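Local coordinates for protein membrane-bound lytic murein transglycosylase (Agrobacterium tumefaciens, PDB 2PNW) that probably cleaves the glycan strands of peptidoglycan as a lytic transglycosylase of the MltA family, leaving 1,6-anhydro-muramyl ends, at residues A[9-20]-A[357-365]; A[29-40]-A[57-65]. All blocks are in the same frame, centred on the assembly; numbering follows the deposited sequence.

Interaction 1 (A[9-20]-A[357-365]); sequences IDEVSFRDLPGW and DFYILLPRI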
loop_
_atom_site.group_PDB
_atom_site.type_symbol
_atom_site.label_atom_id
_atom_site.label_comp_id
_atom_site.label_asym_id
_atom_site.label_seq_id
_atom_site.Cartn_x
_atom_site.Cartn_y
_atom_site.Cartn_z
ATOM N N ILE A 9 -18.112 -11.050 -10.512
ATOM C CA ILE A 9 -18.536 -9.662 -10.448
ATOM C C ILE A 9 -19.849 -9.507 -11.183
ATOM O O ILE A 9 -20.011 -9.999 -12.299
ATOM C CB ILE A 9 -17.469 -8.637 -10.949
ATOM C CG1 ILE A 9 -17.323 -8.672 -12.474
ATOM C CG2 ILE A 9 -16.132 -8.831 -10.220
ATOM C CD1 ILE A 9 -16.395 -7.589 -13.024
ATOM N N ASP A 10 -20.781 -8.829 -10.537
ATOM C CA ASP A 10 -22.140 -8.737 -11.027
ATOM C C ASP A 10 -22.619 -7.302 -11.058
ATOM O O ASP A 10 -22.486 -6.576 -10.078
ATOM C CB ASP A 10 -23.050 -9.569 -10.130
ATOM C CG ASP A 10 -22.625 -11.023 -10.076
ATOM O OD1 ASP A 10 -22.822 -11.735 -11.088
ATOM O OD2 ASP A 10 -22.071 -11.442 -9.033
ATOM N N GLU A 11 -23.199 -6.909 -12.188
ATOM C CA GLU A 11 -23.680 -5.544 -12.357
ATOM C C GLU A 11 -24.727 -5.174 -11.306
ATOM O O GLU A 11 -25.605 -5.978 -10.985
ATOM C CB GLU A 11 -24.249 -5.354 -13.761
ATOM C CG GLU A 11 -24.708 -3.936 -14.042
ATOM C CD GLU A 11 -25.116 -3.704 -15.481
ATOM O OE1 GLU A 11 -25.141 -4.663 -16.278
ATOM O OE2 GLU A 11 -25.413 -2.543 -15.822
ATOM N N VAL A 12 -24.606 -3.963 -10.766
ATOM C CA VAL A 12 -25.632 -3.366 -9.919
ATOM C C VAL A 12 -25.929 -1.982 -10.488
ATOM O O VAL A 12 -25.325 -1.572 -11.491
ATOM C CB VAL A 12 -25.204 -3.244 -8.435
ATOM C CG1 VAL A 12 -25.026 -4.613 -7.784
ATOM C CG2 VAL A 12 -23.919 -2.386 -8.279
ATOM N N SER A 13 -26.871 -1.286 -9.857
ATOM C CA SER A 13 -27.199 0.087 -10.159
ATOM C C SER A 13 -26.563 0.978 -9.098
ATOM O O SER A 13 -26.256 0.500 -8.001
ATOM C CB SER A 13 -28.727 0.252 -10.124
ATOM O OG SER A 13 -29.086 1.586 -9.787
ATOM N N PHE A 14 -26.380 2.266 -9.401
ATOM C CA PHE A 14 -25.815 3.192 -8.408
ATOM C C PHE A 14 -26.717 3.325 -7.166
ATOM O O PHE A 14 -26.228 3.591 -6.071
ATOM C CB PHE A 14 -25.457 4.557 -9.021
ATOM C CG PHE A 14 -24.133 4.557 -9.763
ATOM C CD1 PHE A 14 -22.933 4.775 -9.083
ATOM C CD2 PHE A 14 -24.096 4.349 -11.137
ATOM C CE1 PHE A 14 -21.703 4.781 -9.769
ATOM C CE2 PHE A 14 -22.873 4.351 -11.834
ATOM C CZ PHE A 14 -21.674 4.564 -11.135
ATOM N N ARG A 15 -28.023 3.088 -7.351
ATOM C CA ARG A 15 -28.983 2.948 -6.238
ATOM C C ARG A 15 -28.662 1.808 -5.273
ATOM O O ARG A 15 -29.121 1.818 -4.141
ATOM C CB ARG A 15 -30.406 2.729 -6.763
ATOM C CG ARG A 15 -31.174 3.998 -7.039
ATOM C CD ARG A 15 -30.961 4.489 -8.452
ATOM N NE ARG A 15 -32.222 4.920 -9.057
ATOM C CZ ARG A 15 -32.347 5.359 -10.310
ATOM N NH1 ARG A 15 -31.284 5.434 -11.109
ATOM N NH2 ARG A 15 -33.541 5.731 -10.764
ATOM N N ASP A 16 -27.894 0.821 -5.724
ATOM C CA ASP A 16 -27.536 -0.313 -4.883
ATOM C C ASP A 16 -26.294 -0.068 -4.012
ATOM O O ASP A 16 -25.947 -0.902 -3.174
ATOM C CB ASP A 16 -27.336 -1.563 -5.744
ATOM C CG ASP A 16 -28.624 -2.020 -6.429
ATOM O OD1 ASP A 16 -29.669 -2.101 -5.736
ATOM O OD2 ASP A 16 -28.592 -2.307 -7.656
ATOM N N LEU A 17 -25.614 1.054 -4.228
ATOM C CA LEU A 17 -24.394 1.361 -3.482
ATOM C C LEU A 17 -24.782 2.145 -2.248
ATOM O O LEU A 17 -25.115 3.322 -2.349
ATOM C CB LEU A 17 -23.401 2.159 -4.349
ATOM C CG LEU A 17 -22.388 1.468 -5.279
ATOM C CD1 LEU A 17 -22.991 0.336 -6.066
ATOM C CD2 LEU A 17 -21.775 2.515 -6.230
ATOM N N PRO A 18 -24.766 1.489 -1.073
ATOM C CA PRO A 18 -25.249 2.155 0.135
ATOM C C PRO A 18 -24.415 3.383 0.469
ATOM O O PRO A 18 -23.179 3.302 0.544
ATOM C CB PRO A 18 -25.103 1.079 1.214
ATOM C CG PRO A 18 -25.081 -0.221 0.457
ATOM C CD PRO A 18 -24.315 0.113 -0.790
ATOM N N GLY A 19 -25.093 4.515 0.620
ATOM C CA GLY A 19 -24.451 5.774 0.934
ATOM C C GLY A 19 -23.848 6.507 -0.256
ATOM O O GLY A 19 -23.268 7.561 -0.072
ATOM N N TRP A 20 -23.986 5.955 -1.461
ATOM C CA TRP A 20 -23.491 6.612 -2.688
ATOM C C TRP A 20 -23.951 8.063 -2.746
ATOM O O TRP A 20 -23.144 8.986 -2.911
ATOM C CB TRP A 20 -23.948 5.856 -3.954
ATOM C CG TRP A 20 -23.654 6.606 -5.228
ATOM C CD1 TRP A 20 -24.538 7.311 -6.000
ATOM C CD2 TRP A 20 -22.376 6.753 -5.849
ATOM N NE1 TRP A 20 -23.887 7.869 -7.080
ATOM C CE2 TRP A 20 -22.557 7.547 -7.003
ATOM C CE3 TRP A 20 -21.094 6.270 -5.549
ATOM C CZ2 TRP A 20 -21.498 7.884 -7.857
ATOM C CZ3 TRP A 20 -20.037 6.599 -6.408
ATOM C CH2 TRP A 20 -20.251 7.400 -7.544
ATOM N N ASP A 357 -18.194 -4.527 1.701
ATOM C CA ASP A 357 -18.650 -4.875 0.358
ATOM C C ASP A 357 -17.850 -4.024 -0.630
ATOM O O ASP A 357 -17.773 -2.803 -0.455
ATOM C CB ASP A 357 -20.162 -4.596 0.192
ATOM C CG ASP A 357 -21.053 -5.584 0.992
ATOM O OD1 ASP A 357 -20.598 -6.708 1.302
ATOM O OD2 ASP A 357 -22.214 -5.224 1.295
ATOM N N PHE A 358 -17.260 -4.667 -1.640
ATOM C CA PHE A 358 -16.482 -3.979 -2.695
ATOM C C PHE A 358 -17.301 -3.852 -3.976
ATOM O O PHE A 358 -17.851 -4.842 -4.440
ATOM C CB PHE A 358 -15.217 -4.790 -3.024
ATOM C CG PHE A 358 -14.064 -4.544 -2.089
ATOM C CD1 PHE A 358 -14.235 -4.605 -0.710
ATOM C CD2 PHE A 358 -12.799 -4.266 -2.600
ATOM C CE1 PHE A 358 -13.165 -4.369 0.162
ATOM C CE2 PHE A 358 -11.709 -4.049 -1.748
ATOM C CZ PHE A 358 -11.895 -4.095 -0.361
ATOM N N TYR A 359 -17.386 -2.652 -4.551
ATOM C CA TYR A 359 -18.014 -2.479 -5.868
ATOM C C TYR A 359 -16.990 -1.778 -6.745
ATOM O O TYR A 359 -16.466 -0.742 -6.353
ATOM C CB TYR A 359 -19.291 -1.618 -5.805
ATOM C CG TYR A 359 -20.348 -2.044 -4.802
ATOM C CD1 TYR A 359 -21.459 -2.792 -5.208
ATOM C CD2 TYR A 359 -20.242 -1.693 -3.455
ATOM C CE1 TYR A 359 -22.434 -3.183 -4.298
ATOM C CE2 TYR A 359 -21.214 -2.092 -2.518
ATOM C CZ TYR A 359 -22.312 -2.832 -2.955
ATOM O OH TYR A 359 -23.298 -3.201 -2.043
ATOM N N ILE A 360 -16.706 -2.321 -7.921
ATOM C CA ILE A 360 -15.754 -1.682 -8.838
ATOM C C ILE A 360 -16.540 -0.905 -9.900
ATOM O O ILE A 360 -17.622 -1.349 -10.348
ATOM C CB ILE A 360 -14.740 -2.721 -9.454
ATOM C CG1 ILE A 360 -13.628 -2.016 -10.247
ATOM C CG2 ILE A 360 -15.458 -3.761 -10.337
ATOM C CD1 ILE A 360 -12.532 -2.992 -10.759
ATOM N N LEU A 361 -16.036 0.264 -10.291
ATOM C CA LEU A 361 -16.700 1.039 -11.330
ATOM C C LEU A 361 -15.905 0.851 -12.610
ATOM O O LEU A 361 -14.738 1.262 -12.688
ATOM C CB LEU A 361 -16.798 2.520 -10.966
ATOM C CG LEU A 361 -17.496 2.975 -9.671
ATOM C CD1 LEU A 361 -17.741 4.485 -9.732
ATOM C CD2 LEU A 361 -18.802 2.260 -9.436
ATOM N N LEU A 362 -16.513 0.207 -13.604
ATOM C CA LEU A 362 -15.808 -0.024 -14.878
ATOM C C LEU A 362 -16.138 1.050 -15.884
ATOM O O LEU A 362 -17.303 1.419 -16.021
ATOM C CB LEU A 362 -16.145 -1.398 -15.470
ATOM C CG LEU A 362 -15.975 -2.621 -14.568
ATOM C CD1 LEU A 362 -16.165 -3.891 -15.368
ATOM C CD2 LEU A 362 -14.583 -2.607 -13.926
ATOM N N PRO A 363 -15.121 1.532 -16.625
ATOM C CA PRO A 363 -15.351 2.433 -17.743
ATOM C C PRO A 363 -16.400 1.790 -18.654
ATOM O O PRO A 363 -16.374 0.560 -18.871
ATOM C CB PRO A 363 -13.997 2.449 -18.461
ATOM C CG PRO A 363 -12.984 2.118 -17.403
ATOM C CD PRO A 363 -13.683 1.210 -16.449
ATOM N N ARG A 364 -17.323 2.591 -19.182
ATOM C CA ARG A 364 -18.504 1.979 -19.794
ATOM C C ARG A 364 -18.244 1.154 -21.060
ATOM O O ARG A 364 -18.939 0.166 -21.279
ATOM C CB ARG A 364 -19.737 2.919 -19.822
ATOM C CG ARG A 364 -19.860 3.882 -20.958
ATOM C CD ARG A 364 -21.043 4.867 -20.728
ATOM N NE ARG A 364 -22.323 4.191 -20.505
ATOM C CZ ARG A 364 -22.910 4.020 -19.316
ATOM N NH1 ARG A 364 -24.072 3.380 -19.242
ATOM N NH2 ARG A 364 -22.344 4.474 -18.193
ATOM N N ILE A 365 -17.197 1.476 -21.824
ATOM C CA ILE A 365 -16.798 0.609 -22.963
ATOM C C ILE A 365 -16.285 -0.763 -22.525
ATOM O O ILE A 365 -16.589 -1.776 -23.170
ATOM C CB ILE A 365 -15.756 1.250 -23.945
ATOM C CG1 ILE A 365 -14.368 1.388 -23.284
ATOM C CG2 ILE A 365 -16.288 2.579 -24.523
ATOM C CD1 ILE A 365 -13.154 1.326 -24.250
#
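Tyr359 and Leu17 slide past each other in opposite directions, and Leu17 CD1 lies over one face of the tyrosine ring, 3.9 Å from its centroid and 24° off the normal, a CH-pi contact. With CG anti to its carbonyl carbon (chi1 -53°), Tyr359 lays its ring against the loop. Its CB is already 4.2 Å from Leu17 CD1. Tyr359 CG meets both CD1 and CG of that leucine; Tyr359 CD1, 3.6 Å from Leu17 CD1, also meets Val12 CG2, and Tyr359 CE1 lies 4.0 Å from Leu17 CD1. Beyond, CE2 and CZ come up to Pro18 CD, and Tyr359 OH is equally 3.7 Å from Pro18 CD and Asp16 O. Tyrosine suits this place, being long enough to touch Val12, Leu17 and Pro18 and still reach the Asp16 carbonyl oxygen.

Leu361, on the same side of the strand, offers a forked end to two rings. Its CD2 is 3.9 Å from Phe14 CE1, while its CD1 lies at the edge of the Phe14 ring, in plane, and approaches Trp20 CH2. Phe14 CD1 sits over the centre of the Trp20 ring, so the two side chains present one apolar surface to the leucine.

Strand 353-363 thus carries the N-terminal loop on one side, with strands 83-89 and 299-304 hydrogen-bonded along its edges and Phe79 of helix 72-82 against Leu361. Trp20 NE1 is hydrogen-bonded to Glu80 OE2 of that helix.

Interaction 2 (A[29-40]-A[57-65]); sequences FPAMATILSHLR and LVSLLELAE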
loop_
_atom_site.group_PDB
_atom_site.type_symbol
_atom_site.label_atom_id
_atom_site.label_comp_id
_atom_site.label_asym_id
_atom_site.label_seq_id
_atom_site.Cartn_x
_atom_site.Cartn_y
_atom_site.Cartn_z
ATOM N N PHE A 29 -10.827 13.724 -8.559
ATOM C CA PHE A 29 -10.579 14.331 -9.859
ATOM C C PHE A 29 -9.124 14.780 -10.053
ATOM O O PHE A 29 -8.497 14.403 -11.074
ATOM C CB PHE A 29 -11.643 15.401 -10.148
ATOM C CG PHE A 29 -12.977 14.793 -10.465
ATOM C CD1 PHE A 29 -13.803 14.327 -9.442
ATOM C CD2 PHE A 29 -13.373 14.616 -11.782
ATOM C CE1 PHE A 29 -15.021 13.728 -9.726
ATOM C CE2 PHE A 29 -14.596 14.001 -12.083
ATOM C CZ PHE A 29 -15.421 13.561 -11.042
ATOM N N PRO A 30 -8.548 15.504 -9.065
ATOM C CA PRO A 30 -7.107 15.699 -9.177
ATOM C C PRO A 30 -6.300 14.392 -9.193
ATOM O O PRO A 30 -5.276 14.332 -9.843
ATOM C CB PRO A 30 -6.743 16.502 -7.921
ATOM C CG PRO A 30 -8.001 17.175 -7.512
ATOM C CD PRO A 30 -9.102 16.194 -7.876
ATOM N N ALA A 31 -6.725 13.389 -8.433
ATOM C CA ALA A 31 -5.996 12.116 -8.413
ATOM C C ALA A 31 -6.066 11.461 -9.798
ATOM O O ALA A 31 -5.057 10.950 -10.289
ATOM C CB ALA A 31 -6.564 11.179 -7.340
ATOM N N MET A 32 -7.247 11.472 -10.416
ATOM C CA MET A 32 -7.397 10.927 -11.788
ATOM C C MET A 32 -6.509 11.705 -12.783
ATOM O O MET A 32 -5.906 11.119 -13.696
ATOM C CB MET A 32 -8.874 10.967 -12.236
ATOM C CG MET A 32 -9.780 9.836 -11.630
ATOM S SD MET A 32 -11.441 9.666 -12.447
ATOM C CE MET A 32 -12.113 11.238 -11.859
ATOM N N ALA A 33 -6.422 13.029 -12.617
ATOM C CA ALA A 33 -5.482 13.822 -13.444
ATOM C C ALA A 33 -4.006 13.393 -13.270
ATOM O O ALA A 33 -3.223 13.376 -14.241
ATOM C CB ALA A 33 -5.664 15.340 -13.166
ATOM N N THR A 34 -3.606 13.027 -12.048
ATOM C CA THR A 34 -2.224 12.593 -11.850
ATOM C C THR A 34 -1.994 11.236 -12.536
ATOM O O THR A 34 -0.907 10.997 -13.073
ATOM C CB THR A 34 -1.778 12.493 -10.339
ATOM O OG1 THR A 34 -2.548 11.496 -9.662
ATOM C CG2 THR A 34 -1.978 13.814 -9.627
ATOM N N ILE A 35 -2.999 10.360 -12.483
ATOM C CA ILE A 35 -2.902 9.039 -13.150
ATOM C C ILE A 35 -2.788 9.242 -14.661
ATOM O O ILE A 35 -1.953 8.609 -15.316
ATOM C CB ILE A 35 -4.118 8.163 -12.845
ATOM C CG1 ILE A 35 -4.201 7.891 -11.327
ATOM C CG2 ILE A 35 -3.972 6.782 -13.543
ATOM C CD1 ILE A 35 -5.625 7.412 -10.938
ATOM N N LEU A 36 -3.612 10.148 -15.198
ATOM C CA LEU A 36 -3.583 10.380 -16.658
ATOM C C LEU A 36 -2.227 10.938 -17.104
ATOM O O LEU A 36 -1.649 10.472 -18.093
ATOM C CB LEU A 36 -4.732 11.289 -17.108
ATOM C CG LEU A 36 -4.903 11.520 -18.634
ATOM C CD1 LEU A 36 -4.978 10.209 -19.459
ATOM C CD2 LEU A 36 -6.139 12.360 -18.900
ATOM N N SER A 37 -1.722 11.928 -16.374
ATOM C CA SER A 37 -0.389 12.474 -16.627
ATOM C C SER A 37 0.671 11.384 -16.579
ATOM O O SER A 37 1.564 11.325 -17.438
ATOM C CB SER A 37 -0.083 13.598 -15.607
ATOM O OG SER A 37 1.184 14.185 -15.860
ATOM N N HIS A 38 0.599 10.520 -15.566
ATOM C CA HIS A 38 1.554 9.429 -15.460
ATOM C C HIS A 38 1.449 8.499 -16.686
ATOM O O HIS A 38 2.474 8.130 -17.284
ATOM C CB HIS A 38 1.341 8.630 -14.169
ATOM C CG HIS A 38 2.178 7.393 -14.095
ATOM N ND1 HIS A 38 3.546 7.436 -13.904
ATOM C CD2 HIS A 38 1.851 6.084 -14.201
ATOM C CE1 HIS A 38 4.027 6.201 -13.914
ATOM N NE2 HIS A 38 3.020 5.365 -14.095
ATOM N N LEU A 39 0.231 8.098 -17.050
ATOM C CA LEU A 39 0.080 7.108 -18.141
ATOM C C LEU A 39 0.445 7.686 -19.506
ATOM O O LEU A 39 0.718 6.928 -20.450
ATOM C CB LEU A 39 -1.325 6.525 -18.155
ATOM C CG LEU A 39 -1.651 5.657 -16.932
ATOM C CD1 LEU A 39 -3.067 5.185 -17.018
ATOM C CD2 LEU A 39 -0.693 4.427 -16.840
ATOM N N ARG A 40 0.459 9.018 -19.603
ATOM C CA ARG A 40 0.901 9.685 -20.845
ATOM C C ARG A 40 2.416 9.809 -20.936
ATOM O O ARG A 40 2.940 10.264 -21.965
ATOM C CB ARG A 40 0.273 11.068 -20.949
ATOM C CG ARG A 40 -1.214 11.000 -21.312
ATOM C CD ARG A 40 -1.844 12.388 -21.231
ATOM N NE ARG A 40 -3.180 12.410 -21.827
ATOM C CZ ARG A 40 -4.065 13.393 -21.660
ATOM N NH1 ARG A 40 -3.779 14.445 -20.884
ATOM N NH2 ARG A 40 -5.251 13.315 -22.257
ATOM N N LEU A 57 -8.975 2.225 -18.898
ATOM C CA LEU A 57 -8.983 3.238 -17.831
ATOM C C LEU A 57 -8.764 4.647 -18.387
ATOM O O LEU A 57 -9.434 5.591 -17.978
ATOM C CB LEU A 57 -7.912 2.928 -16.788
ATOM C CG LEU A 57 -7.633 4.008 -15.705
ATOM C CD1 LEU A 57 -8.828 4.226 -14.778
ATOM C CD2 LEU A 57 -6.370 3.691 -14.912
ATOM N N VAL A 58 -7.816 4.789 -19.307
ATOM C CA VAL A 58 -7.524 6.095 -19.923
ATOM C C VAL A 58 -8.779 6.705 -20.553
ATOM O O VAL A 58 -8.992 7.902 -20.477
ATOM C CB VAL A 58 -6.347 5.996 -20.931
ATOM C CG1 VAL A 58 -6.307 7.211 -21.883
ATOM C CG2 VAL A 58 -5.028 5.893 -20.157
ATOM N N SER A 59 -9.656 5.879 -21.113
ATOM C CA SER A 59 -10.863 6.435 -21.706
ATOM C C SER A 59 -11.706 7.166 -20.659
ATOM O O SER A 59 -12.197 8.262 -20.944
ATOM C CB SER A 59 -11.676 5.387 -22.494
ATOM O OG SER A 59 -12.258 4.446 -21.612
ATOM N N LEU A 60 -11.817 6.604 -19.445
ATOM C CA LEU A 60 -12.507 7.278 -18.323
ATOM C C LEU A 60 -11.768 8.534 -17.855
ATOM O O LEU A 60 -12.385 9.583 -17.628
ATOM C CB LEU A 60 -12.713 6.316 -17.145
ATOM C CG LEU A 60 -13.452 6.817 -15.883
ATOM C CD1 LEU A 60 -14.907 7.201 -16.201
ATOM C CD2 LEU A 60 -13.427 5.746 -14.842
ATOM N N LEU A 61 -10.442 8.429 -17.732
ATOM C CA LEU A 61 -9.629 9.542 -17.265
ATOM C C LEU A 61 -9.732 10.737 -18.203
ATOM O O LEU A 61 -9.761 11.883 -17.753
ATOM C CB LEU A 61 -8.157 9.119 -17.130
ATOM C CG LEU A 61 -7.895 7.949 -16.169
ATOM C CD1 LEU A 61 -6.389 7.663 -16.180
ATOM C CD2 LEU A 61 -8.388 8.268 -14.768
ATOM N N GLU A 62 -9.795 10.460 -19.506
ATOM C CA GLU A 62 -9.909 11.525 -20.500
ATOM C C GLU A 62 -11.264 12.217 -20.467
ATOM O O GLU A 62 -11.347 13.435 -20.674
ATOM C CB GLU A 62 -9.519 11.015 -21.889
ATOM C CG GLU A 62 -8.002 10.759 -21.960
ATOM C CD GLU A 62 -7.493 10.482 -23.370
ATOM O OE1 GLU A 62 -8.140 9.710 -24.092
ATOM O OE2 GLU A 62 -6.443 11.041 -23.747
ATOM N N LEU A 63 -12.319 11.462 -20.179
ATOM C CA LEU A 63 -13.630 12.070 -19.949
ATOM C C LEU A 63 -13.613 13.008 -18.746
ATOM O O LEU A 63 -14.208 14.099 -18.789
ATOM C CB LEU A 63 -14.690 10.994 -19.743
ATOM C CG LEU A 63 -15.106 10.276 -21.030
ATOM C CD1 LEU A 63 -15.934 9.063 -20.664
ATOM C CD2 LEU A 63 -15.857 11.207 -21.976
ATOM N N ALA A 64 -12.936 12.597 -17.672
ATOM C CA ALA A 64 -12.820 13.444 -16.485
ATOM C C ALA A 64 -12.066 14.720 -16.836
ATOM O O ALA A 64 -12.449 15.801 -16.392
ATOM C CB ALA A 64 -12.122 12.700 -15.314
ATOM N N GLU A 65 -10.992 14.584 -17.621
ATOM C CA GLU A 65 -10.155 15.717 -18.033
ATOM C C GLU A 65 -10.991 16.766 -18.775
ATOM O O GLU A 65 -10.809 17.972 -18.583
ATOM C CB GLU A 65 -9.030 15.225 -18.963
ATOM C CG GLU A 65 -8.169 16.325 -19.585
ATOM C CD GLU A 65 -7.078 15.795 -20.522
ATOM O OE1 GLU A 65 -7.339 14.909 -21.358
ATOM O OE2 GLU A 65 -5.942 16.276 -20.417
#
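Leu36 and Leu61 lock helices 28-39 and 54-66 together as reciprocal knobs into holes; the helical segments 29-39 and 57-65 cross at -125° with axes 9.4 Å apart at closest approach. The Leu61 side chain enters the hole formed by Met32, Ile35, Leu36 and Leu39, and its forked end divides the work: CD2 lies 3.7 Å from Met32 CB, whereas CD1 lies 3.7 Å from Ile35 CG2. In return Leu36 sits among Val58, Leu61, Glu62 and Glu65. With CG anti to the backbone N (chi1 -175°), its CD1 lies by Val58 CG1, and its CD2 between Glu65 OE1 and the Leu61 carbonyl oxygen. Leucine suits both knobs, for two methyls on one branch point can fill two sides of a hole.

Around this centre, the Leu39 and Val58 side chains slide past each other in opposite directions, Leu39 CD1 3.8 Å from Val58 CG2. Toward the start of helix 28-39 a small residue meets a flexible one: the Met32 chain bends at chi3, which brings CE to 3.8 Å from Ala64 CB and over one face of the Phe29 ring. Phe29 meets Phe78 of helix 72-82 edge to face, and Leu321 and Leu323 of strand 316-324 back Met32 and Ile35.

The other flank is polar and more exposed. There Arg40, just after Leu39, is long enough to reach two glutamates one turn apart, a salt-bridge network in which the charges probably offset one another in part. Leu36 CD2 lies over one guanidinium face, while the guanidinium edge serves the acids. Arg40 grips Glu65 end-on, NH1 to OE2 at 2.9 Å (168°, nearly straight) and NH2 to OE1 at 2.8 Å. Arg40 NH2 also donates to the anti lone pair of Glu62 OE2, 3.0 Å away.

Both interactions are partly buried, but they join different elements. Interaction 1 lays a short strand and the loop after it against a strand lying largely in the 3D domain range, with no hydrogen bond across it; aromatic and branched side chains do the joining. Interaction 2 pairs two helices whose leucines interlock, and it adds a salt-bridge network on its more exposed flank. The two meet directly: Pro363, at the end of strand 353-363, packs on Leu57 and Leu60, and Ile365 on Ser59, of helix 54-66. Helix 72-82 serves both, through Phe79 and Glu80 in interaction 1 and Phe78 in interaction 2.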